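Local coordinates for putative cell invasion protein with MAC/Perforin domain (Bacteroides thetaiotaomicron VPI-5482, PDB 3KK7) that is of unproven function but belongs to the membrane-attack complex/perforin (MACPF) family, and may act in cell invasion, as its name suggests, at residues 408-413 and 474-479. Residues are numbered along the deposited sequence; the frame is centred on the assembly and turned at random.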
ATOM      1  N   LEU A 408      21.797   0.792  -1.626  1.00 30.43           N
ATOM      2  CA  LEU A 408      22.329   1.249  -0.349  1.00 30.70           C
ATOM      3  C   LEU A 408      23.775   1.707  -0.563  1.00 31.10           C
ATOM      4  O   LEU A 408      24.721   0.913  -0.527  1.00 30.96           O
ATOM      5  CB  LEU A 408      22.212   0.145   0.720  1.00 30.98           C
ATOM      6  CG  LEU A 408      20.846  -0.574   0.805  1.00 31.59           C
ATOM      7  CD1 LEU A 408      20.823  -1.647   1.905  1.00 32.19           C
ATOM      8  CD2 LEU A 408      19.749   0.443   1.030  1.00 30.73           C
ATOM      9  N   ILE A 409      23.914   3.007  -0.809  1.00 31.74           N
ATOM     10  CA  ILE A 409      25.202   3.661  -1.009  1.00 32.23           C
ATOM     11  C   ILE A 409      25.939   3.708   0.321  1.00 32.53           C
ATOM     12  O   ILE A 409      25.421   4.265   1.272  1.00 31.87           O
ATOM     13  CB  ILE A 409      25.015   5.136  -1.478  1.00 32.20           C
ATOM     14  CG1 ILE A 409      24.084   5.247  -2.682  1.00 32.80           C
ATOM     15  CG2 ILE A 409      26.338   5.758  -1.853  1.00 32.23           C
ATOM     16  CD1 ILE A 409      23.637   6.679  -2.959  1.00 32.71           C
ATOM     17  N   PHE A 410      27.134   3.115   0.379  1.00 33.83           N
ATOM     18  CA  PHE A 410      28.019   3.187   1.567  1.00 35.03           C
ATOM     19  C   PHE A 410      28.922   4.416   1.412  1.00 36.72           C
ATOM     20  O   PHE A 410      30.043   4.338   0.903  1.00 36.34           O
ATOM     21  CB  PHE A 410      28.907   1.956   1.665  1.00 34.70           C
ATOM     22  CG  PHE A 410      28.174   0.658   1.886  1.00 34.64           C
ATOM     23  CD1 PHE A 410      26.803   0.569   1.909  1.00 35.16           C
ATOM     24  CD2 PHE A 410      28.895  -0.508   2.033  1.00 35.04           C
ATOM     25  CE1 PHE A 410      26.174  -0.666   2.108  1.00 35.44           C
ATOM     26  CE2 PHE A 410      28.269  -1.734   2.233  1.00 33.92           C
ATOM     27  CZ  PHE A 410      26.914  -1.807   2.270  1.00 34.51           C
ATOM     28  N   SER A 411      28.422   5.557   1.858  1.00 38.93           N
ATOM     29  CA  SER A 411      29.092   6.833   1.625  1.00 40.81           C
ATOM     30  C   SER A 411      30.173   7.125   2.627  1.00 42.24           C
ATOM     31  O   SER A 411      30.176   6.564   3.725  1.00 42.55           O
ATOM     32  CB  SER A 411      28.070   7.964   1.646  1.00 41.05           C
ATOM     33  OG  SER A 411      26.932   7.573   2.398  1.00 42.65           O
ATOM     34  N   ASN A 412      31.091   8.013   2.222  1.00 44.16           N
ATOM     35  CA  ASN A 412      32.172   8.535   3.071  1.00 45.63           C
ATOM     36  C   ASN A 412      31.867  10.012   3.321  1.00 46.40           C
ATOM     37  O   ASN A 412      32.150  10.862   2.470  1.00 46.61           O
ATOM     38  CB  ASN A 412      33.555   8.374   2.395  1.00 45.98           C
ATOM     39  CG  ASN A 412      33.842   6.911   1.930  1.00 47.76           C
ATOM     40  OD1 ASN A 412      32.920   6.077   1.816  1.00 48.04           O
ATOM     41  ND2 ASN A 412      35.131   6.609   1.647  1.00 48.42           N
ATOM     42  N   PRO A 413      31.271  10.332   4.483  1.00 47.44           N
ATOM     43  CA  PRO A 413      30.809  11.705   4.680  1.00 48.04           C
ATOM     44  C   PRO A 413      31.958  12.722   4.708  1.00 48.84           C
ATOM     45  O   PRO A 413      31.724  13.910   4.478  1.00 48.72           O
ATOM     46  CB  PRO A 413      30.057  11.633   6.012  1.00 47.97           C
ATOM     47  CG  PRO A 413      30.689  10.507   6.747  1.00 47.59           C
ATOM     48  CD  PRO A 413      31.108   9.514   5.700  1.00 47.46           C
ATOM     49  N   VAL A 474      29.844   3.020   6.809  1.00 34.57           N
ATOM     50  CA  VAL A 474      29.512   1.604   6.874  1.00 34.32           C
ATOM     51  C   VAL A 474      30.797   0.878   7.150  1.00 34.19           C
ATOM     52  O   VAL A 474      31.815   1.169   6.529  1.00 34.20           O
ATOM     53  CB  VAL A 474      28.873   1.067   5.601  1.00 34.36           C
ATOM     54  CG1 VAL A 474      28.999  -0.450   5.560  1.00 34.92           C
ATOM     55  CG2 VAL A 474      27.411   1.494   5.527  1.00 34.00           C
ATOM     56  N   ASP A 475      30.748  -0.034   8.117  1.00 34.16           N
ATOM     57  CA  ASP A 475      31.920  -0.779   8.557  1.00 34.01           C
ATOM     58  C   ASP A 475      31.458  -2.144   9.052  1.00 33.86           C
ATOM     59  O   ASP A 475      30.938  -2.299  10.161  1.00 33.41           O
ATOM     60  CB  ASP A 475      32.698   0.005   9.634  1.00 34.13           C
ATOM     61  CG  ASP A 475      33.918  -0.766  10.201  1.00 33.85           C
ATOM     62  OD1 ASP A 475      33.985  -2.018  10.131  1.00 31.94           O
ATOM     63  OD2 ASP A 475      34.803  -0.088  10.757  1.00 33.83           O
ATOM     64  N   GLU A 476      31.670  -3.137   8.197  1.00 33.92           N
ATOM     65  CA  GLU A 476      31.274  -4.498   8.475  1.00 33.90           C
ATOM     66  C   GLU A 476      31.873  -5.045   9.781  1.00 33.68           C
ATOM     67  O   GLU A 476      31.317  -5.988  10.341  1.00 33.58           O
ATOM     68  CB  GLU A 476      31.650  -5.392   7.293  1.00 34.16           C
ATOM     69  CG  GLU A 476      30.771  -5.199   6.048  1.00 35.14           C
ATOM     70  CD  GLU A 476      31.041  -3.917   5.272  1.00 37.01           C
ATOM     71  OE1 GLU A 476      32.176  -3.433   5.335  1.00 36.72           O
ATOM     72  OE2 GLU A 476      30.110  -3.386   4.604  1.00 40.65           O
ATOM     73  N   LYS A 477      32.972  -4.453  10.271  1.00 33.26           N
ATOM     74  CA  LYS A 477      33.644  -4.947  11.483  1.00 33.30           C
ATOM     75  C   LYS A 477      32.956  -4.536  12.773  1.00 33.40           C
ATOM     76  O   LYS A 477      33.185  -5.162  13.812  1.00 33.21           O
ATOM     77  CB  LYS A 477      35.107  -4.477  11.581  1.00 33.11           C
ATOM     78  CG  LYS A 477      35.965  -4.707  10.351  1.00 33.54           C
ATOM     79  CD  LYS A 477      37.459  -4.601  10.692  1.00 35.00           C
ATOM     80  CE  LYS A 477      38.309  -4.101   9.522  1.00 35.31           C
ATOM     81  NZ  LYS A 477      38.184  -2.620   9.338  1.00 35.83           N
ATOM     82  N   GLY A 478      32.128  -3.492  12.728  1.00 33.46           N
ATOM     83  CA  GLY A 478      31.606  -2.886  13.957  1.00 33.56           C
ATOM     84  C   GLY A 478      30.205  -3.287  14.382  1.00 33.87           C
ATOM     85  O   GLY A 478      29.447  -2.446  14.867  1.00 34.05           O
HETATM   86  N   MSE A 479      29.858  -4.567  14.265  1.00 33.83           N
HETATM   87  CA  MSE A 479      28.465  -4.943  14.389  1.00 34.11           C
HETATM   88  C   MSE A 479      28.092  -5.994  15.380  1.00 33.66           C
HETATM   89  O   MSE A 479      28.881  -6.865  15.724  1.00 34.21           O
HETATM   90  CB  MSE A 479      27.975  -5.349  13.028  1.00 34.51           C
HETATM   91  CG  MSE A 479      28.307  -4.267  12.076  1.00 36.51           C
HETATM   92 SE   MSE A 479      27.162  -4.217  10.627  0.75 41.57          SE
HETATM   93  CE  MSE A 479      25.444  -3.714  11.393  1.00 42.13           C
TER
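Phe410, on strand 407-411, comes closest in backbone to Val474, their CA atoms 5.7 Å apart. Val474 follows strand 468-472, the parallel neighbour of 407-411, and leads into a type I beta turn from Asp475 to Gly478. The contact joins the mixed sheet of the D2 region to the linker that runs into strand 480-484 of the next sheet, and no hydrogen bond crosses it. Instead, a CH-pi contact carries it: Val474 CG1 sits over one face of the Phe410 ring, 3.8 Å from the centroid and 23° off the normal. Val474 CG1, anti to the backbone N (chi1 161°), comes 3.5 Å from Phe410 CD2, while Val474 CG2 approaches Phe410 CD1 and CG. Glu476, its chain bent at chi2, brings OE2 obliquely to 3.4 Å from Phe410 CE2, with ring and carboxylate planes 30° apart; Glu476 OE1 forms a salt bridge with Lys443 NZ. An alanine in place of Phe410 would probably leave both methyls of Val474 without their aromatic partner and open a gap beside the Glu476 carboxylate. Tyr499 of strand 499-504 also touches Val474 and bonds through its hydroxyl to the backbone N of Asp475. Within the turn, Gly478 N bonds to Asp475 O, and an Asx turn adds to it: Asp475 OD1, met nearly along its C-O axis, accepts from Lys477 N at 2.6 Å.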